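Local coordinates for protein 6-phosphogluconate dehydrogenase (Pseudomonas syringae, PDB 5U5G) that probably works as an NADP-dependent reductase or dehydrogenase in fosfomycin biosynthesis, binding NADP+ together with (2-oxopropyl)phosphonic acid, at residues A[11-16]-A[63-68]; A[190-195]-A[281-286]; A[207-212]-A[217-222]; A[244-249]-A[261-266]. One frame throughout, in Å; residues are numbered along the deposited sequence.

Contact 1. Residues A[11-16]-A[63-68]; sequences GRMGQA and FVCTAG. With NAP (NADP nicotinamide-adenine-dinucleotide phosphate), chain E.
Met13 meets Cys65 where the glycine-rich turn and first turn of helix 12-23 (Gly9, Gly11 and Gly14 fit the GxGxxG signature of a Rossmann fold) face the end of strand 61-64. Followed outward, the Met13 side chain touches protein first and cofactor last. Its CB sits at van der Waals range from both Cys65 SG and the phosphate oxygen O1N of NADP. CG, anti to the backbone N (chi1 179°), makes the closest contact between the segments, 3.7 Å to Cys65 SG. Bends at chi2 and chi3 then turn the chain away from Cys65 and set CE tightly against the nicotinamide, 3.2 Å from C4N, the carbon that exchanges hydride in such cofactors. Cys65 SG itself looks onto the nicotinamide ribose, 3.5 Å from O4D. Gly14 offers only its backbone here, and its CA can therefore approach Cys65 CB. The helix start grips the diphosphate with backbone amides. Arg12 N donates to NADP O2A over 2.9 Å in an almost straight bond (178°). Met13 N donates to NADP O1N. From the other segment, Thr66 O accepts from the nicotinamide-ribose hydroxyl O3D, and Ala67 N donates to O4B of the adenosine ribose. One water links both segments to the diphosphate: it donates to Cys65 O and NADP O1N, and accepts from Gly14 N at 2.8 Å.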
# COMPACT_ATOMS: atom_id res chain seq x y z
N GLY A 11 -21.04 -15.39 7.46
CA GLY A 11 -19.94 -15.71 6.59
C GLY A 11 -18.63 -15.47 7.30
O GLY A 11 -18.56 -15.36 8.53
N ARG A 12 -17.56 -15.37 6.51
CA ARG A 12 -16.23 -15.19 7.06
C ARG A 12 -16.17 -13.97 7.98
O ARG A 12 -15.74 -14.07 9.13
CB ARG A 12 -15.21 -15.05 5.93
CG ARG A 12 -14.89 -16.37 5.21
CD ARG A 12 -14.58 -16.06 3.74
NE ARG A 12 -13.73 -17.04 3.08
CZ ARG A 12 -14.09 -17.81 2.05
NH1 ARG A 12 -15.32 -17.72 1.54
NH2 ARG A 12 -13.22 -18.67 1.54
N MET A 13 -16.58 -12.81 7.47
CA MET A 13 -16.52 -11.59 8.26
C MET A 13 -17.58 -11.58 9.36
O MET A 13 -17.31 -11.16 10.49
CB MET A 13 -16.69 -10.36 7.35
CG MET A 13 -16.67 -9.02 8.09
SD MET A 13 -15.05 -8.72 8.86
CE MET A 13 -14.02 -8.92 7.45
N GLY A 14 -18.79 -12.04 9.04
CA GLY A 14 -19.86 -12.04 10.05
C GLY A 14 -19.51 -12.87 11.27
O GLY A 14 -19.64 -12.42 12.41
N GLN A 15 -19.06 -14.11 11.04
CA GLN A 15 -18.59 -14.96 12.14
C GLN A 15 -17.53 -14.26 12.99
O GLN A 15 -17.58 -14.31 14.22
CB GLN A 15 -18.01 -16.27 11.58
CG GLN A 15 -19.06 -17.29 11.14
CD GLN A 15 -18.43 -18.59 10.64
OE1 GLN A 15 -17.70 -19.25 11.39
NE2 GLN A 15 -18.68 -18.95 9.37
N ALA A 16 -16.55 -13.62 12.34
CA ALA A 16 -15.46 -13.00 13.09
C ALA A 16 -15.96 -11.83 13.93
O ALA A 16 -15.57 -11.68 15.09
CB ALA A 16 -14.35 -12.56 12.14
N PHE A 63 -27.16 -6.28 13.35
CA PHE A 63 -26.12 -6.16 12.34
C PHE A 63 -26.43 -7.08 11.17
O PHE A 63 -27.00 -8.17 11.35
CB PHE A 63 -24.74 -6.51 12.90
CG PHE A 63 -24.25 -5.57 13.98
CD1 PHE A 63 -23.55 -4.42 13.65
CD2 PHE A 63 -24.46 -5.87 15.32
CE1 PHE A 63 -23.08 -3.56 14.64
CE2 PHE A 63 -24.01 -5.02 16.32
CZ PHE A 63 -23.31 -3.86 15.97
N VAL A 64 -26.05 -6.64 9.98
CA VAL A 64 -26.18 -7.41 8.74
C VAL A 64 -24.81 -7.47 8.10
O VAL A 64 -24.15 -6.44 7.93
CB VAL A 64 -27.20 -6.77 7.77
CG1 VAL A 64 -27.27 -7.56 6.45
CG2 VAL A 64 -28.57 -6.66 8.41
N CYS A 65 -24.37 -8.68 7.72
CA CYS A 65 -23.07 -8.83 7.06
C CYS A 65 -23.18 -9.97 6.05
O CYS A 65 -22.82 -11.12 6.30
CB CYS A 65 -21.94 -9.08 8.06
SG CYS A 65 -20.33 -8.96 7.28
N THR A 66 -23.71 -9.65 4.87
CA THR A 66 -23.96 -10.61 3.81
C THR A 66 -23.22 -10.16 2.57
O THR A 66 -22.66 -9.06 2.52
CB THR A 66 -25.46 -10.74 3.53
OG1 THR A 66 -25.97 -9.49 3.04
CG2 THR A 66 -26.23 -11.12 4.82
N ALA A 67 -23.22 -11.01 1.55
CA ALA A 67 -22.57 -10.71 0.27
C ALA A 67 -23.59 -10.84 -0.85
O ALA A 67 -24.28 -11.86 -0.94
CB ALA A 67 -21.39 -11.64 0.00
N GLY A 68 -23.69 -9.80 -1.68
CA GLY A 68 -24.48 -9.89 -2.89
C GLY A 68 -25.84 -9.20 -2.77
O GLY A 68 -26.40 -9.03 -1.68
PA NAP E . -19.04 -14.93 2.69
O1A NAP E . -19.17 -15.38 1.29
O2A NAP E . -17.99 -15.51 3.61
O5B NAP E . -20.50 -15.05 3.46
C5B NAP E . -21.46 -14.43 2.63
C4B NAP E . -22.73 -14.25 3.49
O4B NAP E . -23.82 -13.76 2.71
C3B NAP E . -23.13 -15.63 4.12
O3B NAP E . -23.71 -15.41 5.37
C2B NAP E . -24.24 -16.08 3.14
O2B NAP E . -25.18 -16.88 3.67
C1B NAP E . -24.89 -14.66 2.88
N9A NAP E . -25.69 -14.74 1.67
C8A NAP E . -25.27 -14.66 0.33
N7A NAP E . -26.30 -14.81 -0.55
C5A NAP E . -27.42 -15.00 0.27
C6A NAP E . -28.78 -15.21 -0.01
N6A NAP E . -29.23 -15.26 -1.31
N1A NAP E . -29.69 -15.38 0.98
C2A NAP E . -29.19 -15.33 2.26
N3A NAP E . -27.94 -15.13 2.68
C4A NAP E . -27.05 -14.96 1.65
O3 NAP E . -18.74 -13.34 2.40
PN NAP E . -17.86 -12.60 3.51
O1N NAP E . -18.35 -12.82 4.89
O2N NAP E . -16.39 -12.51 3.16
O5D NAP E . -18.29 -10.93 3.21
C5D NAP E . -19.50 -10.62 3.74
C4D NAP E . -19.66 -9.12 3.60
O4D NAP E . -18.58 -8.44 4.28
C3D NAP E . -19.54 -8.73 2.06
O3D NAP E . -20.43 -7.68 1.80
C2D NAP E . -18.11 -8.27 1.94
O2D NAP E . -17.91 -7.30 0.94
C1D NAP E . -17.91 -7.61 3.34
N1N NAP E . -16.51 -7.57 3.71
C2N NAP E . -15.71 -8.74 3.76
C3N NAP E . -14.41 -8.64 4.21
C7N NAP E . -13.56 -9.83 4.31
O7N NAP E . -12.41 -9.79 4.74
N7N NAP E . -14.08 -11.07 3.96
C4N NAP E . -13.82 -7.33 4.67
C5N NAP E . -14.73 -6.19 4.55
C6N NAP E . -15.97 -6.32 4.09
P2B NAP E . -24.76 -18.68 3.66
O1X NAP E . -23.77 -18.68 4.79
O2X NAP E . -26.12 -19.33 3.94
O3X NAP E . -24.21 -18.80 2.26
O HOH W 1 -20.39 -12.55 6.80

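Contact 2. Residues A[190-195]-A[281-286]; sequences VISQGL and QYFSVL
Ile191, on the long helix 168-196, packs against the ring of Phe283 from the C-terminal helix 282-287. The two local axes approach to 10.7 Å at -50°, so the interhelical space is bridged by side chains rather than by backbone. Ile191 CG2, anti to its own backbone N, reaches the ring edge near its plane, 3.9 Å from Phe283 CE1, while CD1 touches CZ. One residue on, Ser192 brings a hydroxyl to the same ring, with OG 3.5 Å from Phe283 CD1, approaching obliquely. The methyl CD2 of Leu286 flanks that oxygen at 3.8 Å from Ser192 OG. A water donates to Ser192 OG (2.9 Å) and to the backbone Phe283 O (2.7 Å), lying in the plane of the Phe283 ring at its edge. Ser192 OG is also hydrogen-bonded to Ile188 O, one turn back. Next comes Gln193, whose NE2 leaves this interface to bond Ser259 of the second subunit, which also packs on Leu286 through its Ser255. No direct hydrogen bond joins the two segments: their cohesion is dispersion between aliphatic groups and an aromatic ring, while the Ser192 hydroxyl is satisfied by its own helix and by the bridging water.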
# COMPACT_ATOMS: atom_id res chain seq x y z
N VAL A 190 4.93 -8.59 -8.19
CA VAL A 190 6.28 -8.27 -7.75
C VAL A 190 6.90 -9.44 -6.98
O VAL A 190 8.06 -9.81 -7.20
CB VAL A 190 6.25 -6.96 -6.95
CG1 VAL A 190 7.45 -6.83 -6.05
CG2 VAL A 190 6.17 -5.79 -7.93
N ILE A 191 6.12 -10.06 -6.09
CA ILE A 191 6.60 -11.24 -5.37
C ILE A 191 6.93 -12.35 -6.35
O ILE A 191 7.97 -13.02 -6.23
CB ILE A 191 5.56 -11.70 -4.33
CG1 ILE A 191 5.39 -10.64 -3.24
CG2 ILE A 191 5.98 -13.04 -3.73
CD1 ILE A 191 4.17 -10.84 -2.38
N SER A 192 6.07 -12.56 -7.35
CA SER A 192 6.28 -13.65 -8.30
C SER A 192 7.57 -13.44 -9.10
O SER A 192 8.36 -14.38 -9.27
CB SER A 192 5.09 -13.77 -9.25
OG SER A 192 3.93 -14.09 -8.51
N GLN A 193 7.77 -12.23 -9.61
CA GLN A 193 9.00 -11.92 -10.32
C GLN A 193 10.22 -12.14 -9.44
O GLN A 193 11.22 -12.72 -9.88
CB GLN A 193 8.96 -10.47 -10.82
CG GLN A 193 7.94 -10.27 -11.92
CD GLN A 193 7.82 -8.83 -12.37
OE1 GLN A 193 8.75 -8.27 -12.96
NE2 GLN A 193 6.66 -8.22 -12.11
N GLY A 194 10.14 -11.71 -8.17
CA GLY A 194 11.24 -11.92 -7.25
C GLY A 194 11.62 -13.38 -7.11
O GLY A 194 12.80 -13.73 -7.12
N LEU A 195 10.61 -14.25 -6.96
CA LEU A 195 10.86 -15.70 -6.88
C LEU A 195 11.52 -16.21 -8.16
O LEU A 195 12.48 -16.99 -8.10
CB LEU A 195 9.54 -16.44 -6.62
CG LEU A 195 8.96 -16.15 -5.23
CD1 LEU A 195 7.58 -16.81 -4.99
CD2 LEU A 195 9.95 -16.60 -4.17
N GLN A 281 -5.32 -16.19 -5.31
CA GLN A 281 -5.05 -17.20 -6.33
C GLN A 281 -4.57 -16.61 -7.66
O GLN A 281 -4.22 -17.36 -8.57
CB GLN A 281 -6.28 -18.08 -6.54
CG GLN A 281 -6.30 -19.30 -5.60
CD GLN A 281 -5.12 -20.23 -5.88
OE1 GLN A 281 -5.07 -20.86 -6.94
NE2 GLN A 281 -4.17 -20.30 -4.96
N TYR A 282 -4.55 -15.28 -7.79
CA TYR A 282 -3.79 -14.67 -8.88
C TYR A 282 -2.37 -15.23 -8.95
O TYR A 282 -1.81 -15.33 -10.04
CB TYR A 282 -3.76 -13.14 -8.70
CG TYR A 282 -3.15 -12.38 -9.88
CD1 TYR A 282 -3.38 -12.77 -11.19
CD2 TYR A 282 -2.38 -11.23 -9.66
CE1 TYR A 282 -2.85 -12.04 -12.27
CE2 TYR A 282 -1.85 -10.50 -10.73
CZ TYR A 282 -2.09 -10.91 -12.02
OH TYR A 282 -1.55 -10.18 -13.06
N PHE A 283 -1.78 -15.58 -7.79
CA PHE A 283 -0.47 -16.22 -7.76
C PHE A 283 -0.41 -17.41 -8.71
O PHE A 283 0.50 -17.51 -9.54
CB PHE A 283 -0.14 -16.71 -6.34
CG PHE A 283 0.67 -15.74 -5.52
CD1 PHE A 283 1.95 -15.35 -5.92
CD2 PHE A 283 0.16 -15.23 -4.33
CE1 PHE A 283 2.69 -14.46 -5.14
CE2 PHE A 283 0.89 -14.36 -3.55
CZ PHE A 283 2.15 -13.96 -3.96
N SER A 284 -1.38 -18.32 -8.61
CA SER A 284 -1.31 -19.51 -9.43
C SER A 284 -1.70 -19.23 -10.87
O SER A 284 -1.13 -19.83 -11.79
CB SER A 284 -2.18 -20.62 -8.83
OG SER A 284 -3.54 -20.24 -8.83
N VAL A 285 -2.65 -18.32 -11.10
CA VAL A 285 -3.01 -17.95 -12.47
C VAL A 285 -1.82 -17.31 -13.16
O VAL A 285 -1.53 -17.59 -14.33
CB VAL A 285 -4.23 -17.01 -12.47
CG1 VAL A 285 -4.42 -16.39 -13.85
CG2 VAL A 285 -5.48 -17.77 -12.04
N LEU A 286 -1.11 -16.44 -12.44
CA LEU A 286 0.05 -15.77 -13.01
C LEU A 286 1.02 -16.78 -13.63
O LEU A 286 1.43 -16.63 -14.78
CB LEU A 286 0.74 -14.94 -11.93
CG LEU A 286 1.47 -13.67 -12.31
CD1 LEU A 286 0.81 -12.96 -13.48
CD2 LEU A 286 1.49 -12.79 -11.09
O HOH W 2 3.05 -16.71 -9.50

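Contact 3. Residues A[207-212]-A[217-222]; sequences VFTSCR and YMDVAL. With 7VD ((2-oxopropyl)phosphonic acid), chain I; 7VD ((2-oxopropyl)phosphonic acid), chain F.
Phe208 and Met218 form a Met-aromatic contact between residues 207-212, in the region of helix 201-210, and helix 216-226. The Met218 chain leaves with CG anti to the backbone N (chi1 170°) and then folds at chi2 and chi3, both near +70°. This hook lays SD 3.7 Å from Phe208 CB and carries CE to 3.7 Å from Phe208 CD2. Measured to the ring centroid, SD is 4.9 Å away and 64° off the normal, an oblique approach. Leu222, one turn after Met218, extends the apolar patch: its CD1 reaches Thr209 CG2 at 3.8 Å. The Thr209 methyl is turned toward this patch while OG1 bonds back to Ala205 O in its own helix. On the exposed side the same methyl touches Asp219 OD1, and a water lies 2.8 Å from both Phe208 O and Asp219 OD1, although further acceptors compete for its protons. Beyond the packing, each segment serves a pocket. Tyr217 OH bonds O4 of (2-oxopropyl)phosphonic acid at 2.5 Å and also meets Arg239. Arg212 points to the ligand bound by the second subunit, where the exact placing of the phosphonate oxygen is doubtful. The arrangement is a helical hairpin lining phosphonate sites shared across a dimer interface.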
# COMPACT_ATOMS: atom_id res chain seq x y z
N VAL A 207 12.01 -6.38 2.87
CA VAL A 207 12.08 -5.14 2.10
C VAL A 207 10.68 -4.59 1.83
O VAL A 207 10.44 -3.38 1.96
CB VAL A 207 12.87 -5.38 0.80
CG1 VAL A 207 12.79 -4.16 -0.14
CG2 VAL A 207 14.33 -5.73 1.11
N PHE A 208 9.73 -5.45 1.46
CA PHE A 208 8.42 -4.96 1.05
C PHE A 208 7.54 -4.58 2.24
O PHE A 208 6.44 -4.07 2.04
CB PHE A 208 7.70 -6.00 0.18
CG PHE A 208 8.45 -6.41 -1.07
CD1 PHE A 208 9.53 -5.67 -1.54
CD2 PHE A 208 8.07 -7.56 -1.77
CE1 PHE A 208 10.23 -6.06 -2.68
CE2 PHE A 208 8.75 -7.96 -2.91
CZ PHE A 208 9.83 -7.21 -3.38
N THR A 209 7.99 -4.82 3.48
CA THR A 209 7.32 -4.27 4.64
C THR A 209 8.02 -3.05 5.22
O THR A 209 7.39 -2.28 5.94
CB THR A 209 7.17 -5.32 5.76
OG1 THR A 209 8.47 -5.75 6.20
CG2 THR A 209 6.37 -6.52 5.29
N SER A 210 9.30 -2.85 4.91
CA SER A 210 10.02 -1.70 5.46
C SER A 210 10.17 -0.55 4.48
O SER A 210 10.21 0.60 4.91
CB SER A 210 11.41 -2.12 5.94
OG SER A 210 12.15 -2.64 4.86
N CYS A 211 10.26 -0.83 3.18
CA CYS A 211 10.43 0.20 2.17
C CYS A 211 9.07 0.63 1.63
O CYS A 211 8.02 0.07 1.96
CB CYS A 211 11.33 -0.32 1.05
SG CYS A 211 13.03 -0.66 1.66
N ARG A 212 9.08 1.66 0.79
CA ARG A 212 7.82 2.34 0.49
C ARG A 212 6.97 1.63 -0.55
O ARG A 212 5.90 2.15 -0.90
CB ARG A 212 8.11 3.76 0.03
CG ARG A 212 8.60 4.63 1.15
CD ARG A 212 9.03 5.95 0.56
NE ARG A 212 8.17 7.02 1.00
CZ ARG A 212 8.07 8.21 0.41
NH1 ARG A 212 8.79 8.52 -0.67
NH2 ARG A 212 7.24 9.08 0.94
N TYR A 217 -2.23 -4.49 1.51
CA TYR A 217 -2.44 -5.71 0.72
C TYR A 217 -1.16 -6.36 0.23
O TYR A 217 -1.19 -7.54 -0.13
CB TYR A 217 -3.39 -5.44 -0.46
CG TYR A 217 -4.77 -5.91 -0.06
CD1 TYR A 217 -5.57 -5.13 0.79
CD2 TYR A 217 -5.24 -7.17 -0.43
CE1 TYR A 217 -6.82 -5.58 1.21
CE2 TYR A 217 -6.50 -7.63 -0.02
CZ TYR A 217 -7.28 -6.83 0.80
OH TYR A 217 -8.53 -7.27 1.22
N MET A 218 -0.03 -5.64 0.22
CA MET A 218 1.26 -6.32 0.14
C MET A 218 1.46 -7.26 1.32
O MET A 218 1.92 -8.39 1.16
CB MET A 218 2.40 -5.29 0.07
CG MET A 218 3.81 -5.89 0.22
SD MET A 218 4.38 -7.03 -1.06
CE MET A 218 4.80 -5.87 -2.38
N ASP A 219 1.09 -6.80 2.53
CA ASP A 219 1.10 -7.68 3.70
C ASP A 219 0.25 -8.92 3.46
O ASP A 219 0.67 -10.05 3.75
CB ASP A 219 0.61 -6.94 4.94
CG ASP A 219 1.57 -5.85 5.40
OD1 ASP A 219 2.74 -5.83 4.93
OD2 ASP A 219 1.16 -5.01 6.22
N VAL A 220 -0.96 -8.73 2.91
CA VAL A 220 -1.83 -9.87 2.62
C VAL A 220 -1.12 -10.84 1.67
O VAL A 220 -1.09 -12.05 1.91
CB VAL A 220 -3.17 -9.40 2.03
CG1 VAL A 220 -3.98 -10.59 1.54
CG2 VAL A 220 -3.95 -8.62 3.08
N ALA A 221 -0.54 -10.31 0.59
CA ALA A 221 0.08 -11.16 -0.41
C ALA A 221 1.30 -11.89 0.15
O ALA A 221 1.52 -13.07 -0.15
CB ALA A 221 0.47 -10.32 -1.63
N LEU A 222 2.09 -11.19 0.97
CA LEU A 222 3.25 -11.82 1.62
C LEU A 222 2.81 -12.87 2.63
O LEU A 222 3.41 -13.95 2.70
CB LEU A 222 4.09 -10.76 2.32
CG LEU A 222 4.87 -9.79 1.45
CD1 LEU A 222 5.29 -8.63 2.34
CD2 LEU A 222 6.06 -10.50 0.87
P1 7VD I . 11.24 5.92 -2.25
C1 7VD I . 11.73 6.86 -3.73
O2 7VD I . 11.51 4.43 -2.39
O3 7VD I . 9.77 6.23 -2.18
O4 7VD I . 11.91 6.45 -1.01
C6 7VD I . 12.41 6.17 -4.89
O7 7VD I . 13.24 5.27 -4.76
C8 7VD I . 12.04 6.70 -6.25
P1 7VD F . -10.87 -5.64 3.49
C1 7VD F . -11.66 -6.96 2.53
O2 7VD F . -11.24 -4.24 3.04
O3 7VD F . -11.11 -5.79 4.97
O4 7VD F . -9.42 -5.92 3.17
C6 7VD F . -12.77 -6.55 1.60
O7 7VD F . -13.55 -5.64 1.89
C8 7VD F . -12.85 -7.31 0.30
O HOH W 3 3.73 -4.13 2.89

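Contact 4. Residues A[244-249]-A[261-266]; sequences ELARRR and LAMTTF
Three torsions bring Met263 to Arg247 and Ala246: CG leaves beside the backbone N, and beyond it the chain is stretched out through chi2 and chi3. The straight side chain spans the gap between helix 257-273 and helix 236-247, lying obliquely across the base of Arg247. Its sulfur lands 3.5 Å from Arg247 CB and also touches CG, while the methyl CE slides over the backbone, 3.6 Å from Arg247 N, and ends 3.9 Å from Ala246 CB. Arg247 starts out toward the same helix but bends at chi3 (67°), which swings its guanidinium off to Glu244, one turn earlier. There a salt bridge grips the carboxylate side-on with two nitrogens: NE reaches OE1 of Glu244 at 3.0 Å in a nearly straight bond (167°), and NH2 reaches OE2 at 2.7 Å through the syn lone pair. Both carboxylate oxygens lie close to the guanidinium plane, which limits its rotation, although the carboxylate is tilted, with NE 30° out of its plane. On the other helix, Leu261 O accepts the hydroxyls of Thr264 and Thr265, the latter at 2.7 Å, besides the backbone N of Thr265. Met263 is also packed on Leu243 and Leu250, and Ala246 on Ile174 of helix 168-196; Leu261, Ala262 and Thr265 lean on Phe258 of the second subunit. The chemistry thus divides in two: a thioether and the aliphatic root of an arginine join the helices by dispersion, whereas the charged end of Arg247 is paired within its own helix and adds no polar bond across the gap.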
# COMPACT_ATOMS: atom_id res chain seq x y z
N GLU A 244 -17.06 -5.16 -9.46
CA GLU A 244 -18.21 -4.89 -10.31
C GLU A 244 -18.96 -3.65 -9.83
O GLU A 244 -19.44 -2.85 -10.64
CB GLU A 244 -19.11 -6.12 -10.35
CG GLU A 244 -20.37 -5.96 -11.18
CD GLU A 244 -20.08 -5.72 -12.64
OE1 GLU A 244 -18.97 -6.10 -13.11
OE2 GLU A 244 -20.96 -5.16 -13.33
N LEU A 245 -19.07 -3.45 -8.51
CA LEU A 245 -19.63 -2.20 -8.03
C LEU A 245 -18.82 -1.00 -8.53
O LEU A 245 -19.38 0.01 -8.97
CB LEU A 245 -19.72 -2.20 -6.51
CG LEU A 245 -20.65 -3.25 -5.90
CD1 LEU A 245 -20.49 -3.28 -4.39
CD2 LEU A 245 -22.11 -2.98 -6.28
N ALA A 246 -17.49 -1.13 -8.53
CA ALA A 246 -16.62 -0.06 -9.02
C ALA A 246 -16.75 0.11 -10.53
O ALA A 246 -16.76 1.24 -11.03
CB ALA A 246 -15.16 -0.35 -8.64
N ARG A 247 -16.82 -1.01 -11.26
CA ARG A 247 -16.96 -0.94 -12.71
C ARG A 247 -18.21 -0.16 -13.11
O ARG A 247 -18.18 0.63 -14.06
CB ARG A 247 -17.01 -2.34 -13.32
CG ARG A 247 -16.94 -2.33 -14.84
CD ARG A 247 -17.33 -3.67 -15.46
NE ARG A 247 -18.74 -4.00 -15.24
CZ ARG A 247 -19.74 -3.47 -15.94
NH1 ARG A 247 -19.49 -2.58 -16.90
NH2 ARG A 247 -20.99 -3.82 -15.68
N ARG A 248 -19.31 -0.38 -12.39
CA ARG A 248 -20.55 0.29 -12.73
C ARG A 248 -20.49 1.79 -12.46
O ARG A 248 -21.38 2.52 -12.90
CB ARG A 248 -21.70 -0.33 -11.96
CG ARG A 248 -21.90 -1.81 -12.20
CD ARG A 248 -23.17 -2.23 -11.50
NE ARG A 248 -24.28 -1.33 -11.83
CZ ARG A 248 -24.76 -0.44 -10.97
NH1 ARG A 248 -24.19 -0.33 -9.79
NH2 ARG A 248 -25.76 0.39 -11.28
N ARG A 249 -19.47 2.26 -11.74
CA ARG A 249 -19.34 3.68 -11.46
C ARG A 249 -18.26 4.35 -12.31
O ARG A 249 -17.99 5.54 -12.13
CB ARG A 249 -19.07 3.89 -9.97
CG ARG A 249 -20.12 3.22 -9.10
CD ARG A 249 -19.98 3.54 -7.62
NE ARG A 249 -19.92 4.98 -7.38
CZ ARG A 249 -20.98 5.78 -7.28
NH1 ARG A 249 -22.20 5.27 -7.39
NH2 ARG A 249 -20.82 7.08 -7.06
N LEU A 261 -7.99 -2.67 -15.49
CA LEU A 261 -7.18 -3.89 -15.45
C LEU A 261 -7.48 -4.72 -14.21
O LEU A 261 -7.57 -5.96 -14.29
CB LEU A 261 -5.69 -3.55 -15.52
CG LEU A 261 -4.73 -4.74 -15.61
CD1 LEU A 261 -5.01 -5.63 -16.84
CD2 LEU A 261 -3.30 -4.21 -15.65
N ALA A 262 -7.68 -4.07 -13.06
CA ALA A 262 -8.00 -4.79 -11.84
C ALA A 262 -9.34 -5.52 -11.95
O ALA A 262 -9.48 -6.65 -11.49
CB ALA A 262 -8.00 -3.84 -10.65
N MET A 263 -10.33 -4.88 -12.58
CA MET A 263 -11.63 -5.53 -12.77
C MET A 263 -11.50 -6.77 -13.66
O MET A 263 -11.98 -7.85 -13.31
CB MET A 263 -12.63 -4.54 -13.36
CG MET A 263 -12.76 -3.30 -12.52
SD MET A 263 -13.49 -1.90 -13.38
CE MET A 263 -13.38 -0.67 -12.08
N THR A 264 -10.85 -6.62 -14.82
CA THR A 264 -10.72 -7.77 -15.72
C THR A 264 -9.84 -8.86 -15.11
O THR A 264 -10.17 -10.05 -15.22
CB THR A 264 -10.16 -7.33 -17.08
OG1 THR A 264 -8.85 -6.78 -16.89
CG2 THR A 264 -11.05 -6.29 -17.71
N THR A 265 -8.75 -8.48 -14.44
CA THR A 265 -7.82 -9.47 -13.91
C THR A 265 -8.50 -10.39 -12.90
O THR A 265 -8.36 -11.62 -12.97
CB THR A 265 -6.60 -8.80 -13.26
OG1 THR A 265 -5.87 -8.03 -14.23
CG2 THR A 265 -5.66 -9.86 -12.68
N PHE A 266 -9.21 -9.82 -11.94
CA PHE A 266 -9.79 -10.67 -10.90
C PHE A 266 -11.01 -11.42 -11.43
O PHE A 266 -11.32 -12.51 -10.93
CB PHE A 266 -10.10 -9.84 -9.65
CG PHE A 266 -8.87 -9.53 -8.83
CD1 PHE A 266 -8.33 -10.49 -7.97
CD2 PHE A 266 -8.22 -8.30 -8.95
CE1 PHE A 266 -7.18 -10.23 -7.22
CE2 PHE A 266 -7.08 -8.01 -8.19
CZ PHE A 266 -6.55 -8.98 -7.33

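How the contacts relate
Contact 1 belongs to the cofactor-binding Rossmann part, and the other three to the helical part. Contacts 2 and 3 are continuous, with centres about 14 Å apart: Val190 CG1 lies 3.6 Å from Phe208 CE2, and Ile191 CD1 touches both Ala221 and Leu222. Contact 4 joins contact 2 through Tyr282 CE1 and Thr265 CG2, 3.6 Å apart. Contacts 1 and 3 do not touch, their centres about 27 Å apart, yet they converge on one ligand: the Met13 side chain comes within about 5 Å of (2-oxopropyl)phosphonic acid, and Tyr217 bonds it. In contact 4, the Ala246 side chain stands about 12 Å from a bound (2-oxopropyl)phosphonic acid. Contacts 2, 3 and 4 all also touch the second subunit.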